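PDB 4WA0: possible adhesin from Caldicellulosiruptor kronotskyensis, which probably mediates attachment of the cell to cellulose, as a tapirin whose C-terminal beta-helix domain is the part in this entry. Local coordinates for residues 243-248 with 269-274. Residues are numbered along the deposited sequence; the frame is centred on the assembly and turned at random.
With MG (magnesium ion), chain B.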
ATOM      1  N   SER A 243      11.152  -0.231  30.337  1.00 25.39           N
ATOM      2  CA  SER A 243      12.110   0.745  29.837  1.00 26.61           C
ATOM      3  C   SER A 243      11.572   2.106  30.119  1.00 27.84           C
ATOM      4  O   SER A 243      10.400   2.398  29.848  1.00 22.82           O
ATOM      5  CB  SER A 243      12.388   0.564  28.338  1.00 26.72           C
ATOM      6  OG  SER A 243      13.052   1.700  27.843  1.00 25.60           O
ATOM      7  N   ASN A 244      12.407   2.973  30.698  1.00 24.27           N
ATOM      8  CA  ASN A 244      11.904   4.299  31.110  1.00 26.22           C
ATOM      9  C   ASN A 244      11.451   5.197  29.957  1.00 22.69           C
ATOM     10  O   ASN A 244      10.761   6.167  30.144  1.00 23.41           O
ATOM     11  CB  ASN A 244      12.960   5.017  32.006  1.00 34.35           C
ATOM     12  CG  ASN A 244      14.235   5.424  31.239  1.00 39.21           C
ATOM     13  OD1 ASN A 244      14.681   4.781  30.255  1.00 45.86           O
ATOM     14  ND2 ASN A 244      14.850   6.496  31.714  1.00 54.64           N
ATOM     15  N   GLN A 245      11.885   4.832  28.741  1.00 19.34           N
ATOM     16  CA  GLN A 245      11.640   5.561  27.550  1.00 18.54           C
ATOM     17  C   GLN A 245      10.287   5.152  26.898  1.00 16.84           C
ATOM     18  O   GLN A 245       9.788   5.839  26.014  1.00 16.90           O
ATOM     19  CB  GLN A 245      12.804   5.323  26.591  1.00 18.01           C
ATOM     20  CG  GLN A 245      12.624   6.012  25.256  1.00 18.51           C
ATOM     21  CD  GLN A 245      12.090   5.094  24.113  1.00 19.08           C
ATOM     22  OE1 GLN A 245      12.326   3.884  24.106  1.00 18.10           O
ATOM     23  NE2 GLN A 245      11.478   5.696  23.130  1.00 19.94           N
ATOM     24  N   LEU A 246       9.784   4.006  27.333  1.00 17.72           N
ATOM     25  CA  LEU A 246       8.517   3.487  26.787  1.00 17.26           C
ATOM     26  C   LEU A 246       7.382   3.511  27.771  1.00 16.81           C
ATOM     27  O   LEU A 246       7.588   3.414  28.991  1.00 16.82           O
ATOM     28  CB  LEU A 246       8.630   2.082  26.240  1.00 14.97           C
ATOM     29  CG  LEU A 246       9.665   1.794  25.134  1.00 14.84           C
ATOM     30  CD1 LEU A 246       9.914   0.307  24.908  1.00 14.70           C
ATOM     31  CD2 LEU A 246       9.329   2.589  23.891  1.00 14.37           C
ATOM     32  N   GLY A 247       6.162   3.536  27.193  1.00 16.41           N
ATOM     33  CA  GLY A 247       4.923   3.388  27.970  1.00 15.17           C
ATOM     34  C   GLY A 247       4.129   2.200  27.473  1.00 15.84           C
ATOM     35  O   GLY A 247       4.338   1.742  26.364  1.00 13.33           O
ATOM     36  N   SER A 248       3.182   1.735  28.301  1.00 14.25           N
ATOM     37  CA  SER A 248       2.334   0.627  27.908  1.00 14.21           C
ATOM     38  C   SER A 248       1.020   0.615  28.643  1.00 15.18           C
ATOM     39  O   SER A 248       0.952   1.046  29.798  1.00 17.18           O
ATOM     40  CB  SER A 248       3.045  -0.697  28.182  1.00 14.85           C
ATOM     41  OG  SER A 248       3.440  -0.890  29.522  1.00 17.40           O
ATOM     42  N   ASP A 269      12.590  -3.169  19.233  1.00 13.04           N
ATOM     43  CA  ASP A 269      11.781  -4.280  19.750  1.00 17.05           C
ATOM     44  C   ASP A 269      12.307  -4.971  20.958  1.00 17.12           C
ATOM     45  O   ASP A 269      11.511  -5.428  21.783  1.00 17.41           O
ATOM     46  CB  ASP A 269      11.357  -5.245  18.670  1.00 18.25           C
ATOM     47  CG  ASP A 269      12.471  -6.075  18.164  1.00 19.94           C
ATOM     48  OD1 ASP A 269      13.644  -5.669  18.188  1.00 20.62           O
ATOM     49  OD2 ASP A 269      12.122  -7.199  17.700  1.00 27.97           O
ATOM     50  N   ASN A 270      13.627  -5.013  21.128  1.00 15.67           N
ATOM     51  CA  ASN A 270      14.142  -5.603  22.349  1.00 17.82           C
ATOM     52  C   ASN A 270      13.775  -4.756  23.595  1.00 16.45           C
ATOM     53  O   ASN A 270      13.475  -5.312  24.670  1.00 18.06           O
ATOM     54  CB  ASN A 270      15.627  -5.779  22.200  1.00 18.51           C
ATOM     55  CG  ASN A 270      16.325  -4.443  22.076  1.00 20.16           C
ATOM     56  OD1 ASN A 270      15.951  -3.625  21.259  1.00 19.93           O
ATOM     57  ND2 ASN A 270      17.294  -4.193  22.936  1.00 22.61           N
ATOM     58  N   GLU A 271      13.797  -3.424  23.498  1.00 14.47           N
ATOM     59  CA  GLU A 271      13.268  -2.548  24.515  1.00 14.70           C
ATOM     60  C   GLU A 271      11.732  -2.683  24.729  1.00 15.81           C
ATOM     61  O   GLU A 271      11.238  -2.641  25.881  1.00 15.11           O
ATOM     62  CB  GLU A 271      13.607  -1.071  24.207  1.00 14.53           C
ATOM     63  CG  GLU A 271      15.120  -0.851  24.400  1.00 17.25           C
ATOM     64  CD  GLU A 271      15.763   0.258  23.583  1.00 18.31           C
ATOM     65  OE1 GLU A 271      15.137   0.798  22.647  1.00 16.03           O
ATOM     66  OE2 GLU A 271      17.001   0.518  23.848  1.00 16.67           O
ATOM     67  N   ALA A 272      10.995  -2.883  23.644  1.00 16.13           N
ATOM     68  CA  ALA A 272       9.563  -3.173  23.748  1.00 14.05           C
ATOM     69  C   ALA A 272       9.315  -4.476  24.534  1.00 14.96           C
ATOM     70  O   ALA A 272       8.438  -4.524  25.430  1.00 14.14           O
ATOM     71  CB  ALA A 272       8.872  -3.234  22.390  1.00 14.19           C
ATOM     72  N   ARG A 273      10.118  -5.481  24.292  1.00 14.69           N
ATOM     73  CA  ARG A 273       9.970  -6.741  25.071  1.00 16.41           C
ATOM     74  C   ARG A 273      10.248  -6.556  26.557  1.00 16.91           C
ATOM     75  O   ARG A 273       9.557  -7.160  27.382  1.00 18.76           O
ATOM     76  CB  ARG A 273      10.847  -7.832  24.534  1.00 19.31           C
ATOM     77  CG  ARG A 273      10.446  -8.428  23.167  1.00 23.75           C
ATOM     78  CD  ARG A 273      11.260  -9.704  22.785  1.00 27.69           C
ATOM     79  NE  ARG A 273      12.561  -9.422  22.188  1.00 35.62           N
ATOM     80  CZ  ARG A 273      12.768  -9.007  20.920  1.00 39.60           C
ATOM     81  NH1 ARG A 273      11.741  -8.886  20.089  1.00 37.25           N
ATOM     82  NH2 ARG A 273      14.013  -8.708  20.486  1.00 38.14           N
ATOM     83  N   ILE A 274      11.209  -5.706  26.925  1.00 16.39           N
ATOM     84  CA  ILE A 274      11.423  -5.401  28.310  1.00 17.94           C
ATOM     85  C   ILE A 274      10.217  -4.689  28.933  1.00 17.75           C
ATOM     86  O   ILE A 274       9.777  -5.095  30.036  1.00 18.43           O
ATOM     87  CB  ILE A 274      12.703  -4.544  28.476  1.00 19.43           C
ATOM     88  CG1 ILE A 274      13.924  -5.421  28.145  1.00 21.46           C
ATOM     89  CG2 ILE A 274      12.730  -3.941  29.891  1.00 19.79           C
ATOM     90  CD1 ILE A 274      15.203  -4.657  27.912  1.00 22.69           C
TER
HETATM   91 MG    MG B 601       8.365   2.184  30.821  1.00 21.71          MG
HETATM   92  O   HOH W   1      12.525   1.663  22.228  1.00 13.47           O
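A magnesium-binding turn, S243 to L246, packs against the first turns of helix 269-280 at one end of the beta-helix. L246 makes the closest approach. Its CD1 lies 3.4 Å from the backbone O of E271 and 3.6 Å from the backbone N of A272. The same methyl rests mainly on the helix backbone, with E271 CB a little farther off at 4.0 Å. The L246 side chain also touches I267 of strand 266-268. S243 and I274 meet more loosely, with CG2 of I274 4.1 Å from the backbone N of S243.

The turn is a type I beta turn, and L246 N donates to S243 O. That O and L246 O each bind magnesium at 2.3 Å. D239, V241 and E275 complete the site. E275 follows I274 directly in the helix, so the metal ties turn and helix together, although no direct hydrogen bond joins the two segments.

A water bridges the polar tips. It donates to Q245 OE1 at 2.9 Å and to E271 OE1 at 2.8 Å. The E271 chain is extended beyond CG and carries OE1 out to this water. The same OE1 is also hydrogen-bonded to N268, and Q245 NE2 bonds Y266 O.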